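Local coordinates for DNA mismatch repair protein MutL (Aquifex aeolicus, PDB 6LZI) that probably takes part in DNA mismatch repair, its ATPase region binding ADP in a Bergerat-type nucleotide fold of the GHKL family, at residues 231-243 / 259-269. Sequence-based numbering, arbitrary orientation.
Sequences GKYYVFINKRPIQ and TLVVLYAELPP
Phe-236 and Tyr-264 lie side by side on one face of a parallel strand pair, their ring planes 18° apart but slid until they barely overlap. From Phe-236 CB, 4.0 Å from Tyr-264 CD2, chi1 of -59° sets CG anti to the carbonyl carbon and 4.1 Å from Tyr-264 CE2; Phe-236 CD2 then rests over the Tyr-264 face, 3.7 Å from Tyr-264 CE2, and Phe-236 CE2 brings the ring edge to Val-262 CG1. The side chain also touches Leu-172 in helix 156-173, and the Leu-172 carbonyl accepts a hydrogen bond from Tyr-264 OH. Beneath, backbone donors and acceptors alternate up to Asn-238 N, which reaches Ala-265 O at 2.7 Å. Past the last rung the Asn-238 amide continues the ladder, OD1 taking Leu-267 N at 2.7 Å; ND2 lies a doubtfully short 2.5 Å from Leu-267 O. An alanine here would lose the OD1 bond and is likely to let the Leu-267 backbone drift from the turn. On the other face, Ile-237 CG2 meets Leu-267 CD1 at 3.8 Å. After hairpin strand 240-242, helix 245-254 crosses the Val-235 face and leads to parallel strand 260-266, a beta-alpha-beta connection consistent with the S5-like domain.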
# COMPACT_ATOMS: atom_id res chain seq x y z
N GLY A 231 -1.90 -22.45 0.47
CA GLY A 231 -1.28 -22.08 -0.79
C GLY A 231 -1.50 -20.62 -1.18
O GLY A 231 -2.63 -20.16 -1.15
N LYS A 232 -0.43 -19.89 -1.54
CA LYS A 232 -0.54 -18.47 -1.89
C LYS A 232 0.50 -18.13 -2.95
O LYS A 232 1.67 -18.51 -2.79
CB LYS A 232 -0.32 -17.59 -0.64
CG LYS A 232 -1.39 -17.69 0.46
CD LYS A 232 -2.73 -17.12 0.00
CE LYS A 232 -3.84 -17.30 1.06
NZ LYS A 232 -3.71 -16.32 2.20
N TYR A 233 0.08 -17.39 -3.99
CA TYR A 233 0.91 -17.20 -5.19
C TYR A 233 0.87 -15.74 -5.62
O TYR A 233 -0.05 -15.31 -6.32
CB TYR A 233 0.43 -18.11 -6.32
CG TYR A 233 0.19 -19.48 -5.81
CD1 TYR A 233 -1.04 -19.84 -5.27
CD2 TYR A 233 1.21 -20.42 -5.81
CE1 TYR A 233 -1.24 -21.11 -4.76
CE2 TYR A 233 1.01 -21.71 -5.32
CZ TYR A 233 -0.22 -22.05 -4.80
OH TYR A 233 -0.42 -23.32 -4.30
N TYR A 234 1.90 -14.99 -5.18
CA TYR A 234 2.07 -13.57 -5.45
C TYR A 234 3.03 -13.36 -6.60
O TYR A 234 4.04 -14.06 -6.73
CB TYR A 234 2.58 -12.86 -4.20
CG TYR A 234 1.61 -12.87 -3.05
CD1 TYR A 234 1.45 -14.00 -2.27
CD2 TYR A 234 0.82 -11.76 -2.77
CE1 TYR A 234 0.53 -14.01 -1.24
CE2 TYR A 234 -0.08 -11.76 -1.71
CZ TYR A 234 -0.23 -12.90 -0.97
OH TYR A 234 -1.11 -12.90 0.06
N VAL A 235 2.71 -12.39 -7.44
CA VAL A 235 3.49 -12.11 -8.64
C VAL A 235 3.66 -10.61 -8.77
O VAL A 235 2.67 -9.86 -8.82
CB VAL A 235 2.82 -12.65 -9.91
CG1 VAL A 235 3.71 -12.32 -11.09
CG2 VAL A 235 2.57 -14.15 -9.80
N PHE A 236 4.90 -10.18 -8.90
CA PHE A 236 5.21 -8.77 -9.11
C PHE A 236 6.00 -8.71 -10.39
O PHE A 236 7.07 -9.33 -10.48
CB PHE A 236 6.01 -8.19 -7.93
CG PHE A 236 5.30 -8.29 -6.62
CD1 PHE A 236 4.37 -7.32 -6.24
CD2 PHE A 236 5.52 -9.37 -5.78
CE1 PHE A 236 3.66 -7.42 -5.05
CE2 PHE A 236 4.80 -9.48 -4.54
CZ PHE A 236 3.91 -8.49 -4.18
N ILE A 237 5.46 -8.03 -11.40
CA ILE A 237 6.18 -7.84 -12.66
C ILE A 237 6.64 -6.39 -12.72
O ILE A 237 5.82 -5.46 -12.72
CB ILE A 237 5.32 -8.23 -13.87
CG1 ILE A 237 4.92 -9.72 -13.74
CG2 ILE A 237 6.13 -8.06 -15.13
CD1 ILE A 237 4.54 -10.42 -15.03
N ASN A 238 7.96 -6.21 -12.75
CA ASN A 238 8.62 -4.91 -12.73
C ASN A 238 8.03 -4.06 -11.62
O ASN A 238 7.48 -2.98 -11.83
CB ASN A 238 8.53 -4.21 -14.09
CG ASN A 238 8.97 -5.09 -15.23
OD1 ASN A 238 9.24 -6.28 -15.04
ND2 ASN A 238 9.04 -4.53 -16.43
N LYS A 239 8.08 -4.63 -10.41
CA LYS A 239 7.73 -3.99 -9.15
C LYS A 239 6.23 -3.72 -9.03
O LYS A 239 5.81 -3.06 -8.08
CB LYS A 239 8.54 -2.70 -8.95
CG LYS A 239 8.61 -2.19 -7.48
CD LYS A 239 9.19 -0.77 -7.42
CE LYS A 239 8.86 -0.06 -6.11
NZ LYS A 239 7.41 -0.17 -5.70
N ARG A 240 5.39 -4.24 -9.93
CA ARG A 240 3.97 -3.98 -9.75
C ARG A 240 3.21 -5.28 -9.48
O ARG A 240 3.53 -6.31 -10.08
CB ARG A 240 3.37 -3.29 -10.99
CG ARG A 240 4.15 -2.10 -11.45
CD ARG A 240 3.68 -1.63 -12.83
NE ARG A 240 4.82 -1.29 -13.70
CZ ARG A 240 4.74 -0.54 -14.80
NH1 ARG A 240 3.58 -0.02 -15.18
NH2 ARG A 240 5.84 -0.29 -15.51
N PRO A 241 2.18 -5.26 -8.64
CA PRO A 241 1.45 -6.50 -8.31
C PRO A 241 0.53 -6.95 -9.45
O PRO A 241 -0.34 -6.21 -9.90
CB PRO A 241 0.65 -6.13 -7.07
CG PRO A 241 1.01 -4.69 -6.77
CD PRO A 241 1.61 -4.09 -7.94
N ILE A 242 0.71 -8.20 -9.88
CA ILE A 242 -0.04 -8.83 -10.96
C ILE A 242 -1.04 -9.81 -10.35
O ILE A 242 -0.67 -10.66 -9.55
CB ILE A 242 0.92 -9.56 -11.92
CG1 ILE A 242 1.87 -8.55 -12.55
CG2 ILE A 242 0.18 -10.35 -12.98
CD1 ILE A 242 1.17 -7.47 -13.32
N GLN A 243 -2.31 -9.71 -10.76
CA GLN A 243 -3.34 -10.63 -10.29
C GLN A 243 -3.69 -11.73 -11.31
O GLN A 243 -4.59 -12.53 -11.04
CB GLN A 243 -4.60 -9.85 -9.91
CG GLN A 243 -4.49 -9.11 -8.59
CD GLN A 243 -4.21 -10.04 -7.42
OE1 GLN A 243 -3.17 -9.95 -6.77
NE2 GLN A 243 -5.16 -10.94 -7.14
N THR A 259 1.80 -24.47 -1.25
CA THR A 259 3.10 -23.77 -1.22
C THR A 259 2.93 -22.24 -1.24
O THR A 259 2.07 -21.70 -1.93
CB THR A 259 4.01 -24.21 -2.40
OG1 THR A 259 4.16 -25.63 -2.42
CG2 THR A 259 5.40 -23.54 -2.31
N LEU A 260 3.75 -21.51 -0.48
CA LEU A 260 3.83 -20.06 -0.65
C LEU A 260 4.85 -19.74 -1.73
O LEU A 260 5.99 -20.24 -1.68
CB LEU A 260 4.25 -19.37 0.66
CG LEU A 260 4.66 -17.93 0.39
CD1 LEU A 260 3.42 -17.04 0.12
CD2 LEU A 260 5.51 -17.51 1.58
N VAL A 261 4.46 -18.92 -2.71
CA VAL A 261 5.35 -18.54 -3.81
C VAL A 261 5.26 -17.04 -4.00
O VAL A 261 4.18 -16.53 -4.29
CB VAL A 261 5.01 -19.25 -5.12
CG1 VAL A 261 5.97 -18.78 -6.21
CG2 VAL A 261 5.04 -20.79 -4.99
N VAL A 262 6.38 -16.33 -3.82
CA VAL A 262 6.41 -14.90 -4.07
C VAL A 262 7.38 -14.70 -5.20
O VAL A 262 8.58 -14.91 -5.03
CB VAL A 262 6.82 -14.07 -2.85
CG1 VAL A 262 6.72 -12.59 -3.20
CG2 VAL A 262 5.99 -14.47 -1.62
N LEU A 263 6.86 -14.27 -6.34
CA LEU A 263 7.65 -14.18 -7.55
C LEU A 263 7.84 -12.72 -7.95
O LEU A 263 6.87 -12.00 -8.19
CB LEU A 263 6.99 -14.95 -8.70
CG LEU A 263 7.61 -14.79 -10.09
CD1 LEU A 263 8.98 -15.47 -10.18
CD2 LEU A 263 6.67 -15.35 -11.14
N TYR A 264 9.10 -12.31 -8.03
CA TYR A 264 9.48 -10.99 -8.54
C TYR A 264 10.04 -11.18 -9.94
O TYR A 264 11.12 -11.74 -10.11
CB TYR A 264 10.52 -10.34 -7.63
CG TYR A 264 9.99 -10.09 -6.24
CD1 TYR A 264 10.01 -11.11 -5.26
CD2 TYR A 264 9.44 -8.87 -5.93
CE1 TYR A 264 9.49 -10.83 -3.98
CE2 TYR A 264 8.91 -8.60 -4.65
CZ TYR A 264 8.98 -9.61 -3.69
OH TYR A 264 8.44 -9.39 -2.44
N ALA A 265 9.29 -10.72 -10.93
CA ALA A 265 9.69 -10.81 -12.32
C ALA A 265 10.09 -9.42 -12.81
O ALA A 265 9.41 -8.43 -12.51
CB ALA A 265 8.56 -11.36 -13.18
N GLU A 266 11.19 -9.37 -13.55
CA GLU A 266 11.68 -8.16 -14.20
C GLU A 266 11.75 -8.45 -15.69
O GLU A 266 12.48 -9.36 -16.12
CB GLU A 266 13.05 -7.78 -13.66
CG GLU A 266 13.37 -6.28 -13.71
CD GLU A 266 14.84 -6.05 -13.98
OE1 GLU A 266 15.34 -6.55 -15.02
OE2 GLU A 266 15.51 -5.42 -13.14
N LEU A 267 11.00 -7.69 -16.48
CA LEU A 267 10.92 -7.87 -17.91
C LEU A 267 11.04 -6.53 -18.61
O LEU A 267 10.62 -5.50 -18.06
CB LEU A 267 9.60 -8.55 -18.31
CG LEU A 267 9.52 -10.05 -18.03
CD1 LEU A 267 8.25 -10.41 -17.26
CD2 LEU A 267 9.63 -10.84 -19.33
N PRO A 268 11.64 -6.50 -19.81
CA PRO A 268 11.64 -5.26 -20.59
C PRO A 268 10.23 -4.95 -21.08
O PRO A 268 9.43 -5.87 -21.31
CB PRO A 268 12.58 -5.58 -21.77
CG PRO A 268 12.55 -7.06 -21.89
CD PRO A 268 12.34 -7.60 -20.50
N PRO A 269 9.87 -3.66 -21.22
CA PRO A 269 8.54 -3.15 -21.59
C PRO A 269 7.82 -3.92 -22.70
O PRO A 269 8.35 -4.15 -23.79
CB PRO A 269 8.83 -1.71 -22.05
CG PRO A 269 10.34 -1.49 -21.84
CD PRO A 269 10.79 -2.56 -20.89
O HOH W 1 9.18 -7.01 -10.05